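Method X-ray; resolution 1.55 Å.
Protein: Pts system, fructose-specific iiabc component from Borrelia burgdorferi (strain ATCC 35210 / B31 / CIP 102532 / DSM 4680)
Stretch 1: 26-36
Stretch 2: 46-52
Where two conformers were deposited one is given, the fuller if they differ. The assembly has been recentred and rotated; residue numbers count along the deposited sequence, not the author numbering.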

# COMPACT_ATOMS: atom_id res chain seq x y z
N HIS A 26 -3.60 -0.64 3.68
CA HIS A 26 -3.86 -1.26 4.99
C HIS A 26 -5.31 -1.67 5.15
O HIS A 26 -5.60 -2.72 5.74
CB HIS A 26 -3.46 -0.37 6.16
CG HIS A 26 -1.99 -0.39 6.42
ND1 HIS A 26 -1.47 -0.20 7.68
CD2 HIS A 26 -0.93 -0.52 5.59
CE1 HIS A 26 -0.14 -0.21 7.62
NE2 HIS A 26 0.22 -0.40 6.36
N THR A 27 -6.24 -0.85 4.65
CA THR A 27 -7.67 -1.21 4.74
C THR A 27 -7.92 -2.56 4.10
O THR A 27 -8.59 -3.44 4.70
CB THR A 27 -8.49 -0.14 4.02
OG1 THR A 27 -8.35 1.08 4.75
CG2 THR A 27 -9.95 -0.50 3.94
N TYR A 28 -7.39 -2.75 2.89
CA TYR A 28 -7.69 -3.98 2.15
C TYR A 28 -6.82 -5.14 2.61
O TYR A 28 -7.27 -6.30 2.59
CB TYR A 28 -7.50 -3.76 0.62
CG TYR A 28 -8.77 -3.19 -0.00
CD1 TYR A 28 -9.07 -1.87 0.09
CD2 TYR A 28 -9.69 -4.03 -0.61
CE1 TYR A 28 -10.24 -1.34 -0.42
CE2 TYR A 28 -10.86 -3.54 -1.11
CZ TYR A 28 -11.13 -2.20 -1.01
OH TYR A 28 -12.31 -1.70 -1.52
N ILE A 29 -5.56 -4.88 3.00
CA ILE A 29 -4.76 -6.00 3.49
C ILE A 29 -5.39 -6.54 4.78
O ILE A 29 -5.51 -7.76 4.97
CB ILE A 29 -3.30 -5.57 3.73
CG1 ILE A 29 -2.64 -5.23 2.39
CG2 ILE A 29 -2.51 -6.75 4.35
CD1 ILE A 29 -1.30 -4.47 2.58
N ALA A 30 -5.74 -5.64 5.72
CA ALA A 30 -6.37 -6.09 6.96
C ALA A 30 -7.65 -6.87 6.65
O ALA A 30 -7.89 -7.94 7.24
CB ALA A 30 -6.66 -4.91 7.88
N ALA A 31 -8.43 -6.38 5.69
CA ALA A 31 -9.71 -7.06 5.41
C ALA A 31 -9.48 -8.44 4.86
O ALA A 31 -10.12 -9.41 5.31
CB ALA A 31 -10.54 -6.24 4.42
N LYS A 32 -8.55 -8.56 3.90
CA LYS A 32 -8.36 -9.83 3.24
C LYS A 32 -7.68 -10.81 4.18
O LYS A 32 -8.02 -12.01 4.19
CB LYS A 32 -7.58 -9.64 1.95
CG LYS A 32 -7.46 -10.85 1.08
CD LYS A 32 -8.84 -11.45 0.65
CE LYS A 32 -8.53 -12.67 -0.15
NZ LYS A 32 -9.74 -13.49 -0.40
N LYS A 33 -6.76 -10.35 5.03
CA LYS A 33 -6.16 -11.29 5.98
C LYS A 33 -7.18 -11.75 7.01
O LYS A 33 -7.19 -12.93 7.39
CB LYS A 33 -4.95 -10.69 6.67
CG LYS A 33 -3.84 -10.47 5.68
CD LYS A 33 -2.54 -10.17 6.34
CE LYS A 33 -1.80 -11.45 6.75
NZ LYS A 33 -0.40 -11.02 7.09
N ILE A 34 -8.06 -10.84 7.46
CA ILE A 34 -9.11 -11.26 8.41
C ILE A 34 -10.05 -12.26 7.74
O ILE A 34 -10.42 -13.27 8.35
CB ILE A 34 -9.87 -10.03 8.93
CG1 ILE A 34 -8.97 -9.26 9.91
CG2 ILE A 34 -11.19 -10.45 9.62
CD1 ILE A 34 -9.54 -7.90 10.26
N GLU A 35 -10.45 -11.99 6.49
CA GLU A 35 -11.32 -12.93 5.76
C GLU A 35 -10.65 -14.29 5.61
O GLU A 35 -11.29 -15.32 5.86
CB GLU A 35 -11.67 -12.36 4.38
CG GLU A 35 -12.62 -11.17 4.46
CD GLU A 35 -12.71 -10.35 3.17
OE1 GLU A 35 -12.03 -10.69 2.16
OE2 GLU A 35 -13.45 -9.34 3.20
N ASN A 36 -9.38 -14.34 5.22
CA ASN A 36 -8.72 -15.63 5.01
C ASN A 36 -8.59 -16.39 6.32
O ASN A 36 -8.77 -17.61 6.33
CB ASN A 36 -7.34 -15.45 4.37
CG ASN A 36 -7.42 -15.13 2.88
OD1 ASN A 36 -8.45 -15.40 2.24
ND2 ASN A 36 -6.32 -14.66 2.31
N ARG A 46 -18.09 -11.12 7.30
CA ARG A 46 -18.41 -9.96 6.45
C ARG A 46 -17.54 -8.80 6.92
O ARG A 46 -17.46 -8.56 8.13
CB ARG A 46 -19.89 -9.58 6.57
CG ARG A 46 -20.77 -10.28 5.53
CD ARG A 46 -20.76 -9.53 4.17
NE ARG A 46 -21.37 -8.22 4.38
CZ ARG A 46 -20.78 -7.04 4.29
NH1 ARG A 46 -19.51 -6.88 3.86
NH2 ARG A 46 -21.51 -5.97 4.59
N VAL A 47 -16.90 -8.10 5.97
CA VAL A 47 -16.03 -6.97 6.29
C VAL A 47 -16.49 -5.71 5.56
O VAL A 47 -16.64 -5.71 4.33
CB VAL A 47 -14.55 -7.26 5.95
CG1 VAL A 47 -13.65 -6.10 6.44
CG2 VAL A 47 -14.10 -8.51 6.60
N GLU A 48 -16.69 -4.64 6.33
CA GLU A 48 -16.85 -3.28 5.83
C GLU A 48 -15.49 -2.62 5.75
O GLU A 48 -14.68 -2.74 6.68
CB GLU A 48 -17.76 -2.51 6.79
CG GLU A 48 -17.71 -0.99 6.68
CD GLU A 48 -18.64 -0.33 7.71
OE1 GLU A 48 -19.69 -0.93 8.02
OE2 GLU A 48 -18.32 0.76 8.24
N THR A 49 -15.23 -1.89 4.67
CA THR A 49 -13.95 -1.22 4.53
C THR A 49 -14.14 0.29 4.46
O THR A 49 -15.11 0.78 3.90
CB THR A 49 -13.18 -1.68 3.27
OG1 THR A 49 -13.98 -1.53 2.09
CG2 THR A 49 -12.73 -3.14 3.39
N GLN A 50 -13.18 1.02 5.03
CA GLN A 50 -13.14 2.49 4.96
C GLN A 50 -11.73 2.98 4.68
O GLN A 50 -10.79 2.60 5.38
CB GLN A 50 -13.61 3.11 6.29
CG GLN A 50 -14.86 2.46 6.90
CD GLN A 50 -15.45 3.33 8.01
OE1 GLN A 50 -14.95 4.45 8.27
NE2 GLN A 50 -16.50 2.85 8.64
N GLY A 51 -11.65 3.97 3.79
CA GLY A 51 -10.45 4.78 3.62
C GLY A 51 -10.66 6.27 3.86
O GLY A 51 -11.54 6.67 4.63
N SER A 52 -9.83 7.10 3.22
CA SER A 52 -10.04 8.54 3.28
C SER A 52 -11.19 8.99 2.38
O SER A 52 -11.79 10.04 2.64
CB SER A 52 -8.77 9.28 2.87
OG SER A 52 -7.77 9.11 3.85
O HOH W 1 -16.35 -9.43 3.53

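How do the two backbones lie? Helix 26-36 runs nearly antiparallel to strand 46-50, at 169°, with the axes 8.2 Å apart at closest approach. The CA atoms of Thr-27 and Thr-49 are 6.3 Å apart, those of Ala-31 and Val-47 6.4 Å. Because strand side chains alternate, Val-47 and Thr-49 point toward the helix while Glu-48 points away.

What does Thr-27 contribute? Thr-27 OG1 donates a hydrogen bond to Gln-50 O at 2.9 Å, so this polar group is satisfied in a buried setting. Its methyl packs as well, with Thr-27 CG2 lying 3.5 Å from Thr-49 CB. Thr-27 thus combines a polar and an apolar contact.

Why does Ala-31 fit so closely? Its lone methyl points toward the strand and meets two side chains of the strand, Ala-31 CB lying 3.7 Å from Val-47 CG1 and 3.9 Å from Thr-49 CG2. These are van der Waals contacts.

How does Glu-35 reach the strand? Its CA-to-CB bond points sideways, but the end of the side chain comes nearer, with Glu-35 OE2 3.6 Å from Val-47 CG2; chi1 is m and chi2 is t. A water bridges the two residues, donating to Glu-35 OE2 at 2.9 Å and accepting from Val-47 N at 2.8 Å.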